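Local coordinates for periplasmic sugar-binding domain protein (Pseudomonas fluorescens Pf-5, PDB 3H75) that probably binds a sugar in the periplasm, as a two-domain solute-binding protein of the bacterial solute-binding protein 2 family, at residues A[191-196]-A[221-226]; A[147-152]-A[198-203]; A[207-212]-A[233-238]. One frame throughout, in Å; residues are numbered along the deposited sequence.

Contact 1 of 3, residues A[191-196]-A[221-226]; sequences RAYRQA and MQAARE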
loop_
_atom_site.group_PDB
_atom_site.type_symbol
_atom_site.label_atom_id
_atom_site.label_comp_id
_atom_site.label_asym_id
_atom_site.label_seq_id
_atom_site.Cartn_x
_atom_site.Cartn_y
_atom_site.Cartn_z
ATOM N N ARG A 191 -0.544 -17.929 6.553
ATOM C CA ARG A 191 -1.814 -17.898 7.276
ATOM C C ARG A 191 -2.966 -17.974 6.275
ATOM O O ARG A 191 -3.904 -18.749 6.452
ATOM C CB ARG A 191 -1.935 -16.621 8.115
ATOM C CG ARG A 191 -3.240 -16.513 8.899
ATOM C CD ARG A 191 -3.282 -15.228 9.712
ATOM N NE ARG A 191 -4.607 -14.940 10.260
ATOM C CZ ARG A 191 -5.154 -15.579 11.290
ATOM N NH1 ARG A 191 -4.497 -16.555 11.903
ATOM N NH2 ARG A 191 -6.363 -15.232 11.713
ATOM N N ALA A 192 -2.893 -17.168 5.220
ATOM C CA ALA A 192 -3.933 -17.175 4.195
ATOM C C ALA A 192 -3.968 -18.550 3.543
ATOM O O ALA A 192 -5.035 -19.063 3.202
ATOM C CB ALA A 192 -3.650 -16.104 3.148
ATOM N N TYR A 193 -2.788 -19.140 3.368
ATOM C CA TYR A 193 -2.671 -20.464 2.769
ATOM C C TYR A 193 -3.458 -21.473 3.600
ATOM O O TYR A 193 -4.226 -22.268 3.058
ATOM C CB TYR A 193 -1.198 -20.885 2.707
ATOM C CG TYR A 193 -0.978 -22.355 2.404
ATOM C CD1 TYR A 193 -1.317 -22.897 1.166
ATOM C CD2 TYR A 193 -0.419 -23.201 3.362
ATOM C CE1 TYR A 193 -1.103 -24.248 0.885
ATOM C CE2 TYR A 193 -0.201 -24.549 3.094
ATOM C CZ TYR A 193 -0.543 -25.066 1.857
ATOM O OH TYR A 193 -0.314 -26.396 1.592
ATOM N N ARG A 194 -3.262 -21.433 4.915
ATOM C CA ARG A 194 -3.951 -22.348 5.815
ATOM C C ARG A 194 -5.454 -22.112 5.806
ATOM O O ARG A 194 -6.240 -23.058 5.777
ATOM C CB ARG A 194 -3.405 -22.203 7.239
ATOM C CG ARG A 194 -1.964 -22.666 7.407
ATOM C CD ARG A 194 -1.804 -24.127 7.015
ATOM N NE ARG A 194 -0.427 -24.589 7.163
ATOM C CZ ARG A 194 0.000 -25.791 6.787
ATOM N NH1 ARG A 194 -0.846 -26.656 6.240
ATOM N NH2 ARG A 194 1.272 -26.128 6.954
ATOM N N GLN A 195 -5.854 -20.844 5.825
ATOM C CA GLN A 195 -7.270 -20.504 5.806
ATOM C C GLN A 195 -7.914 -20.950 4.494
ATOM O O GLN A 195 -9.038 -21.459 4.490
ATOM C CB GLN A 195 -7.449 -18.992 6.001
ATOM C CG GLN A 195 -6.960 -18.475 7.353
ATOM C CD GLN A 195 -6.944 -16.953 7.441
ATOM O OE1 GLN A 195 -6.398 -16.276 6.568
ATOM N NE2 GLN A 195 -7.530 -16.412 8.503
ATOM N N ALA A 196 -7.195 -20.768 3.386
ATOM C CA ALA A 196 -7.695 -21.141 2.065
ATOM C C ALA A 196 -7.887 -22.644 1.920
ATOM O O ALA A 196 -8.830 -23.093 1.272
ATOM C CB ALA A 196 -6.751 -20.629 0.975
HETATM N N MSE A 221 -3.658 -19.173 -3.579
HETATM C CA MSE A 221 -3.479 -19.809 -4.876
HETATM C C MSE A 221 -2.837 -21.183 -4.744
HETATM O O MSE A 221 -3.183 -22.104 -5.481
HETATM C CB MSE A 221 -2.636 -18.918 -5.787
HETATM C CG MSE A 221 -3.427 -17.762 -6.389
HETATM SE SE MSE A 221 -2.310 -16.378 -7.145
HETATM C CE MSE A 221 -1.580 -17.351 -8.659
ATOM N N GLN A 222 -1.909 -21.324 -3.805
ATOM C CA GLN A 222 -1.258 -22.615 -3.606
ATOM C C GLN A 222 -2.281 -23.610 -3.076
ATOM O O GLN A 222 -2.339 -24.751 -3.531
ATOM C CB GLN A 222 -0.099 -22.499 -2.617
ATOM C CG GLN A 222 0.769 -23.751 -2.573
ATOM C CD GLN A 222 1.980 -23.596 -1.680
ATOM O OE1 GLN A 222 2.608 -22.538 -1.651
ATOM N NE2 GLN A 222 2.327 -24.657 -0.958
ATOM N N ALA A 223 -3.088 -23.176 -2.113
ATOM C CA ALA A 223 -4.113 -24.043 -1.545
ATOM C C ALA A 223 -5.057 -24.471 -2.670
ATOM O O ALA A 223 -5.495 -25.620 -2.733
ATOM C CB ALA A 223 -4.883 -23.303 -0.456
ATOM N N ALA A 224 -5.356 -23.537 -3.566
ATOM C CA ALA A 224 -6.242 -23.808 -4.691
ATOM C C ALA A 224 -5.673 -24.882 -5.622
ATOM O O ALA A 224 -6.387 -25.804 -6.023
ATOM C CB ALA A 224 -6.498 -22.518 -5.471
ATOM N N ARG A 225 -4.394 -24.760 -5.969
ATOM C CA ARG A 225 -3.759 -25.734 -6.853
ATOM C C ARG A 225 -3.805 -27.134 -6.244
ATOM O O ARG A 225 -4.026 -28.122 -6.945
ATOM C CB ARG A 225 -2.300 -25.346 -7.132
ATOM C CG ARG A 225 -2.124 -24.110 -8.004
ATOM C CD ARG A 225 -0.678 -23.968 -8.476
ATOM N NE ARG A 225 0.259 -23.780 -7.370
ATOM C CZ ARG A 225 0.510 -22.611 -6.788
ATOM N NH1 ARG A 225 -0.102 -21.512 -7.210
ATOM N NH2 ARG A 225 1.369 -22.540 -5.781
ATOM N N GLU A 226 -3.594 -27.205 -4.935
ATOM C CA GLU A 226 -3.604 -28.472 -4.216
ATOM C C GLU A 226 -4.964 -29.163 -4.230
ATOM O O GLU A 226 -5.051 -30.377 -4.041
ATOM C CB GLU A 226 -3.150 -28.249 -2.772
ATOM C CG GLU A 226 -1.644 -28.130 -2.617
ATOM C CD GLU A 226 -1.231 -27.556 -1.279
ATOM O OE1 GLU A 226 -1.943 -27.785 -0.280
ATOM O OE2 GLU A 226 -0.180 -26.884 -1.225
#

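Contact 2 of 3, residues A[147-152]-A[198-203]; sequences ELLAFS and QLLKRY. With SO4 (sulfate ion), chain C.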
loop_
_atom_site.group_PDB
_atom_site.type_symbol
_atom_site.label_atom_id
_atom_site.label_comp_id
_atom_site.label_asym_id
_atom_site.label_seq_id
_atom_site.Cartn_x
_atom_site.Cartn_y
_atom_site.Cartn_z
ATOM N N GLU A 147 -19.944 -17.161 -6.148
ATOM C CA GLU A 147 -19.395 -17.245 -4.805
ATOM C C GLU A 147 -17.989 -16.684 -4.701
ATOM O O GLU A 147 -17.126 -16.945 -5.541
ATOM C CB GLU A 147 -19.493 -18.682 -4.294
ATOM C CG GLU A 147 -20.960 -19.115 -4.244
ATOM C CD GLU A 147 -21.237 -20.282 -3.321
ATOM O OE1 GLU A 147 -20.308 -20.744 -2.630
ATOM O OE2 GLU A 147 -22.406 -20.730 -3.286
ATOM N N LEU A 148 -17.792 -15.903 -3.645
ATOM C CA LEU A 148 -16.548 -15.195 -3.380
ATOM C C LEU A 148 -15.976 -15.414 -1.986
ATOM O O LEU A 148 -16.717 -15.530 -1.011
ATOM C CB LEU A 148 -16.812 -13.696 -3.552
ATOM C CG LEU A 148 -15.799 -12.691 -2.997
ATOM C CD1 LEU A 148 -14.630 -12.546 -3.953
ATOM C CD2 LEU A 148 -16.498 -11.344 -2.809
ATOM N N LEU A 149 -14.648 -15.464 -1.907
ATOM C CA LEU A 149 -13.948 -15.576 -0.635
ATOM C C LEU A 149 -13.098 -14.316 -0.576
ATOM O O LEU A 149 -12.580 -13.870 -1.604
ATOM C CB LEU A 149 -13.028 -16.805 -0.590
ATOM C CG LEU A 149 -13.715 -18.171 -0.521
ATOM C CD1 LEU A 149 -12.661 -19.278 -0.555
ATOM C CD2 LEU A 149 -14.543 -18.274 0.759
ATOM N N ALA A 150 -12.966 -13.730 0.606
ATOM C CA ALA A 150 -12.151 -12.530 0.750
ATOM C C ALA A 150 -11.136 -12.681 1.873
ATOM O O ALA A 150 -11.457 -13.158 2.960
ATOM C CB ALA A 150 -13.032 -11.314 1.006
ATOM N N PHE A 151 -9.902 -12.283 1.589
ATOM C CA PHE A 151 -8.823 -12.346 2.565
ATOM C C PHE A 151 -8.365 -10.921 2.811
ATOM O O PHE A 151 -7.815 -10.276 1.917
ATOM C CB PHE A 151 -7.663 -13.177 2.013
ATOM C CG PHE A 151 -7.973 -14.637 1.904
ATOM C CD1 PHE A 151 -7.659 -15.505 2.943
ATOM C CD2 PHE A 151 -8.625 -15.141 0.784
ATOM C CE1 PHE A 151 -7.991 -16.850 2.875
ATOM C CE2 PHE A 151 -8.965 -16.492 0.705
ATOM C CZ PHE A 151 -8.646 -17.347 1.755
ATOM N N SER A 152 -8.599 -10.419 4.018
ATOM C CA SER A 152 -8.195 -9.057 4.335
ATOM C C SER A 152 -6.909 -9.093 5.153
ATOM O O SER A 152 -6.432 -10.166 5.500
ATOM C CB SER A 152 -9.303 -8.341 5.107
ATOM O OG SER A 152 -9.030 -6.955 5.196
ATOM N N GLN A 198 -8.920 -24.677 4.028
ATOM C CA GLN A 198 -10.206 -24.996 4.628
ATOM C C GLN A 198 -11.371 -24.391 3.850
ATOM O O GLN A 198 -12.312 -25.093 3.477
ATOM C CB GLN A 198 -10.240 -24.494 6.071
ATOM C CG GLN A 198 -9.132 -25.053 6.948
ATOM C CD GLN A 198 -9.123 -24.441 8.335
ATOM O OE1 GLN A 198 -10.106 -24.532 9.072
ATOM N NE2 GLN A 198 -8.010 -23.812 8.697
ATOM N N LEU A 199 -11.293 -23.087 3.600
ATOM C CA LEU A 199 -12.351 -22.370 2.893
ATOM C C LEU A 199 -12.668 -22.871 1.483
ATOM O O LEU A 199 -13.839 -22.981 1.111
ATOM C CB LEU A 199 -12.014 -20.874 2.847
ATOM C CG LEU A 199 -11.992 -20.166 4.207
ATOM C CD1 LEU A 199 -11.411 -18.770 4.061
ATOM C CD2 LEU A 199 -13.403 -20.110 4.784
ATOM N N LEU A 200 -11.643 -23.171 0.691
ATOM C CA LEU A 200 -11.873 -23.640 -0.670
ATOM C C LEU A 200 -12.487 -25.030 -0.708
ATOM O O LEU A 200 -13.105 -25.412 -1.700
ATOM C CB LEU A 200 -10.572 -23.613 -1.476
ATOM C CG LEU A 200 -10.119 -22.211 -1.892
ATOM C CD1 LEU A 200 -8.742 -22.287 -2.531
ATOM C CD2 LEU A 200 -11.138 -21.611 -2.861
ATOM N N LYS A 201 -12.312 -25.780 0.373
ATOM C CA LYS A 201 -12.875 -27.121 0.456
ATOM C C LYS A 201 -14.334 -26.994 0.892
ATOM O O LYS A 201 -15.214 -27.695 0.387
ATOM C CB LYS A 201 -12.094 -27.960 1.470
ATOM C CG LYS A 201 -12.427 -29.444 1.438
ATOM C CD LYS A 201 -11.588 -30.219 2.440
ATOM C CE LYS A 201 -11.740 -31.721 2.245
ATOM N NZ LYS A 201 -13.163 -32.157 2.330
ATOM N N ARG A 202 -14.576 -26.084 1.829
ATOM C CA ARG A 202 -15.913 -25.829 2.356
ATOM C C ARG A 202 -16.827 -25.158 1.332
ATOM O O ARG A 202 -18.028 -25.428 1.292
ATOM C CB ARG A 202 -15.820 -24.942 3.599
ATOM C CG ARG A 202 -17.157 -24.415 4.103
ATOM C CD ARG A 202 -18.026 -25.527 4.672
ATOM N NE ARG A 202 -19.321 -25.027 5.128
ATOM C CZ ARG A 202 -20.332 -24.713 4.323
ATOM N NH1 ARG A 202 -20.206 -24.849 3.011
ATOM N NH2 ARG A 202 -21.470 -24.260 4.831
ATOM N N TYR A 203 -16.251 -24.283 0.511
ATOM C CA TYR A 203 -17.013 -23.554 -0.502
ATOM C C TYR A 203 -16.449 -23.828 -1.892
ATOM O O TYR A 203 -15.816 -22.966 -2.503
ATOM C CB TYR A 203 -16.953 -22.052 -0.209
ATOM C CG TYR A 203 -17.446 -21.679 1.170
ATOM C CD1 TYR A 203 -18.799 -21.777 1.496
ATOM C CD2 TYR A 203 -16.562 -21.231 2.153
ATOM C CE1 TYR A 203 -19.260 -21.438 2.761
ATOM C CE2 TYR A 203 -17.014 -20.887 3.425
ATOM C CZ TYR A 203 -18.365 -20.994 3.720
ATOM O OH TYR A 203 -18.822 -20.662 4.975
HETATM S S SO4 C . -23.652 -23.870 1.512
HETATM O O1 SO4 C . -24.135 -23.087 0.355
HETATM O O2 SO4 C . -22.225 -24.191 1.300
HETATM O O3 SO4 C . -23.814 -23.083 2.751
HETATM O O4 SO4 C . -24.437 -25.116 1.617
#

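Contact 3 of 3, residues A[207-212]-A[233-238]; sequences QLVWSA and TDLLFS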
loop_
_atom_site.group_PDB
_atom_site.type_symbol
_atom_site.label_atom_id
_atom_site.label_comp_id
_atom_site.label_asym_id
_atom_site.label_seq_id
_atom_site.Cartn_x
_atom_site.Cartn_y
_atom_site.Cartn_z
ATOM N N GLN A 207 -15.669 -18.945 -7.080
ATOM C CA GLN A 207 -15.074 -18.669 -8.383
ATOM C C GLN A 207 -14.168 -17.451 -8.299
ATOM O O GLN A 207 -13.346 -17.229 -9.183
ATOM C CB GLN A 207 -16.143 -18.395 -9.438
ATOM C CG GLN A 207 -17.078 -19.551 -9.701
ATOM C CD GLN A 207 -18.037 -19.245 -10.825
ATOM O OE1 GLN A 207 -17.689 -19.346 -12.004
ATOM N NE2 GLN A 207 -19.250 -18.849 -10.468
ATOM N N LEU A 208 -14.334 -16.656 -7.244
ATOM C CA LEU A 208 -13.527 -15.449 -7.078
ATOM C C LEU A 208 -12.882 -15.364 -5.704
ATOM O O LEU A 208 -13.509 -15.693 -4.699
ATOM C CB LEU A 208 -14.385 -14.197 -7.271
ATOM C CG LEU A 208 -15.123 -14.002 -8.594
ATOM C CD1 LEU A 208 -15.982 -12.737 -8.483
ATOM C CD2 LEU A 208 -14.129 -13.905 -9.748
ATOM N N VAL A 209 -11.626 -14.928 -5.665
ATOM C CA VAL A 209 -10.915 -14.748 -4.404
ATOM C C VAL A 209 -10.281 -13.360 -4.403
ATOM O O VAL A 209 -9.349 -13.081 -5.162
ATOM C CB VAL A 209 -9.808 -15.810 -4.201
ATOM C CG1 VAL A 209 -9.093 -15.573 -2.873
ATOM C CG2 VAL A 209 -10.422 -17.206 -4.224
ATOM N N TRP A 210 -10.824 -12.489 -3.564
ATOM C CA TRP A 210 -10.350 -11.113 -3.404
ATOM C C TRP A 210 -9.368 -11.132 -2.233
ATOM O O TRP A 210 -9.691 -11.659 -1.171
ATOM C CB TRP A 210 -11.551 -10.225 -3.053
ATOM C CG TRP A 210 -11.301 -8.754 -2.820
ATOM C CD1 TRP A 210 -11.532 -7.738 -3.704
ATOM C CD2 TRP A 210 -10.910 -8.129 -1.586
ATOM N NE1 TRP A 210 -11.324 -6.521 -3.096
ATOM C CE2 TRP A 210 -10.942 -6.732 -1.797
ATOM C CE3 TRP A 210 -10.543 -8.614 -0.323
ATOM C CZ2 TRP A 210 -10.622 -5.812 -0.788
ATOM C CZ3 TRP A 210 -10.224 -7.696 0.685
ATOM C CH2 TRP A 210 -10.268 -6.312 0.442
ATOM N N SER A 211 -8.171 -10.584 -2.435
ATOM C CA SER A 211 -7.167 -10.517 -1.366
ATOM C C SER A 211 -6.654 -9.094 -1.214
ATOM O O SER A 211 -6.360 -8.422 -2.207
ATOM C CB SER A 211 -5.984 -11.442 -1.658
ATOM O OG SER A 211 -6.363 -12.800 -1.544
ATOM N N ALA A 212 -6.546 -8.634 0.032
ATOM C CA ALA A 212 -6.079 -7.277 0.298
ATOM C C ALA A 212 -4.595 -7.078 0.006
ATOM O O ALA A 212 -4.105 -5.958 0.029
ATOM C CB ALA A 212 -6.403 -6.876 1.732
ATOM N N THR A 233 -7.986 -19.539 -14.479
ATOM C CA THR A 233 -8.884 -20.196 -15.423
ATOM C C THR A 233 -10.268 -20.428 -14.825
ATOM O O THR A 233 -11.244 -19.839 -15.284
ATOM C CB THR A 233 -8.304 -21.544 -15.907
ATOM O OG1 THR A 233 -7.071 -21.314 -16.600
ATOM C CG2 THR A 233 -9.276 -22.235 -16.854
ATOM N N ASP A 234 -10.358 -21.276 -13.803
ATOM C CA ASP A 234 -11.644 -21.563 -13.173
ATOM C C ASP A 234 -11.825 -20.893 -11.812
ATOM O O ASP A 234 -12.898 -20.963 -11.213
ATOM C CB ASP A 234 -11.848 -23.079 -13.033
ATOM C CG ASP A 234 -10.746 -23.749 -12.233
ATOM O OD1 ASP A 234 -10.551 -23.387 -11.054
ATOM O OD2 ASP A 234 -10.076 -24.649 -12.783
ATOM N N LEU A 235 -10.774 -20.241 -11.332
ATOM C CA LEU A 235 -10.809 -19.551 -10.048
ATOM C C LEU A 235 -9.949 -18.307 -10.231
ATOM O O LEU A 235 -8.758 -18.411 -10.521
ATOM C CB LEU A 235 -10.231 -20.455 -8.955
ATOM C CG LEU A 235 -10.262 -19.959 -7.509
ATOM C CD1 LEU A 235 -11.693 -19.630 -7.101
ATOM C CD2 LEU A 235 -9.677 -21.027 -6.592
ATOM N N LEU A 236 -10.549 -17.129 -10.077
ATOM C CA LEU A 236 -9.819 -15.883 -10.284
ATOM C C LEU A 236 -9.433 -15.168 -8.996
ATOM O O LEU A 236 -10.259 -14.989 -8.101
ATOM C CB LEU A 236 -10.638 -14.952 -11.177
ATOM C CG LEU A 236 -11.172 -15.596 -12.465
ATOM C CD1 LEU A 236 -11.743 -14.507 -13.361
ATOM C CD2 LEU A 236 -10.058 -16.349 -13.200
ATOM N N PHE A 237 -8.172 -14.741 -8.941
ATOM C CA PHE A 237 -7.587 -14.071 -7.782
ATOM C C PHE A 237 -7.143 -12.639 -8.045
ATOM O O PHE A 237 -6.657 -12.313 -9.132
ATOM C CB PHE A 237 -6.336 -14.831 -7.328
ATOM C CG PHE A 237 -6.604 -16.212 -6.835
ATOM C CD1 PHE A 237 -6.631 -16.472 -5.470
ATOM C CD2 PHE A 237 -6.813 -17.261 -7.728
ATOM C CE1 PHE A 237 -6.858 -17.755 -4.992
ATOM C CE2 PHE A 237 -7.044 -18.554 -7.260
ATOM C CZ PHE A 237 -7.066 -18.801 -5.890
ATOM N N SER A 238 -7.290 -11.794 -7.026
ATOM C CA SER A 238 -6.834 -10.410 -7.092
ATOM C C SER A 238 -5.873 -10.174 -5.926
ATOM O O SER A 238 -5.920 -10.878 -4.907
ATOM C CB SER A 238 -8.008 -9.429 -6.981
ATOM O OG SER A 238 -8.565 -9.425 -5.673
HETATM O O HOH W 1 -15.189 -20.932 -12.663
HETATM O O HOH W 2 -6.680 -13.384 -4.113
#

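Contact 1 of 3, residues A[191-196]-A[221-226]
The hydroxyl of Tyr193 sits astride the carboxylate of Glu226, within reach of both oxygens, 2.8 Å from OH to OE1 and 2.9 Å from OH to OE2. Tyrosine suits this place because its ring spans the gap: with CG anti to the backbone N (chi1 167°), it reaches across to helix 214-226, and the carboxylate meets it at the ring edge, the two planes 76° apart. Glu226, extended beyond CG, receives a weak hydrogen bond at OE2 from Gln222 NE2, one turn earlier, and another weak one at OE1 from Gln197 NE2 on the helix of the tyrosine. The guanidinium of Arg194 lies with one face against Tyr193 CE2, its NH1 bonded to Gln197 OE1. Arg191 NE and, weakly, Gln195 NE2 both donate to Tyr184 O. Beneath the polar rim the closest apolar pair is two methyls, Ala196 CB and Ala223 CB, 3.6 Å apart; the small residues let the segment axes come within 8.2 Å. Ala223 CB also touches Tyr193 CD1. The segments cross at -35°. Helices packed side by side on one face of a mostly parallel sheet fit the Rossmann-like lobes of periplasmic binding proteins.

Contact 2 of 3, residues A[147-152]-A[198-203]
Leu149 is the main bump of segment 147-152, and its two methyls fit different hollows of segment 198-203, whose helical part, 198-202, runs nearly antiparallel to the strand (170°) with axes 10.2 Å apart. With CG anti to the carbonyl carbon (chi1 -71°), the isobutyl group points at the helix and forks. CD1 settles between Leu200 CD2, 3.6 Å away, and Leu199 CB, while CD2 lies 3.8 Å from Tyr203 CD2. A branched leucine suits the spot because one unbranched tip could not reach both sides. An alanine here would probably leave Leu199, Leu200 and Tyr203 without the methyls they pack on and loosen the helix against the sheet. Two residues on, Phe151 meets Leu199 tip to tip, CZ to CD1 at 3.9 Å. At the helix end, Arg202 CG, anti to the backbone N, lies over the centre of the Tyr203 ring, and the bend at chi2 turns the guanidinium, one face of which meets Tyr203 CE1. Its NH1 gives a nearly straight bond (177°) of 2.7 Å to O2 of a sulfate, probably from the crystallisation liquor, which Arg180 also binds. Strands 177-184 and 206-211 flank strand 146-152, and helix 158-173 packs against its other face.

Contact 3 of 3, residues A[207-212]-A[233-238]
Segments 207-211 and 236-238 run as parallel strands, 12° apart, pairing Leu208 with Leu236 and Val209 with Phe237. Three firm backbone bonds join them. Gln207 O accepts Leu236 N from above its carbonyl plane, whereas Leu236 O takes Val209 N, and Val209 O takes Ser238 N, nearly along their C=O axes. Of the three, Val209 N to Leu236 O is the shortest at 2.8 Å.

The side chains alternate. Val209 and Phe237 lie side by side on the face toward helix 214-226, the valine CB 3.5 Å from Phe237 CD1; beta-branched and broad, valine offers the ring a short, rigid wall. Leu235, with CG anti to the backbone N (chi1 -176°), swings CD1 back over the first strand, 3.5 Å from Gln207 C. On the opposite face Leu208 and Leu236 stand alongside each other, CD2 to CB at 3.9 Å. Trp210 sends its NE1 outside the pair, to the carbonyl of Gly126. Farther along, Ser238 OG approaches Trp210 CA to 3.3 Å, and Ser211 N reaches both Ser238 O and Ser238 OG, each weakly; serine is slim enough to sit close to the strand while still offering an acceptor.

The chemistry thus implies a greasy middle secured by regular backbone bonds, with water at both ends: one water adds a second donor to Val209 O and links Ser238 O with Ser211 OG, where the last cross-strand bonds are weak, and another bridges Gln207 OE1 and Asp234 O at the other end.

Overall arrangement
The three contacts lie in one lobe. Contact 3 is its buried sheet core, made mainly by backbone bonds, and joins the ends of the beta-alpha-beta unit whose helix, 214-226, belongs to contact 1. Contact 2, also buried but purely apolar between its segments, seats helix 189-202 on the sheet. Contact 1, only partly buried, sets that helix beside 214-226. Phe151 knits them together, touching Ala196 of contact 1 and Val209 of contact 3, while Phe237 of contact 3 packs under Met221 and Ala224. The balance shifts from a polar rim in contact 1 to hydrocarbon in contact 2 and to peptide bonds with apolar side chains in contact 3.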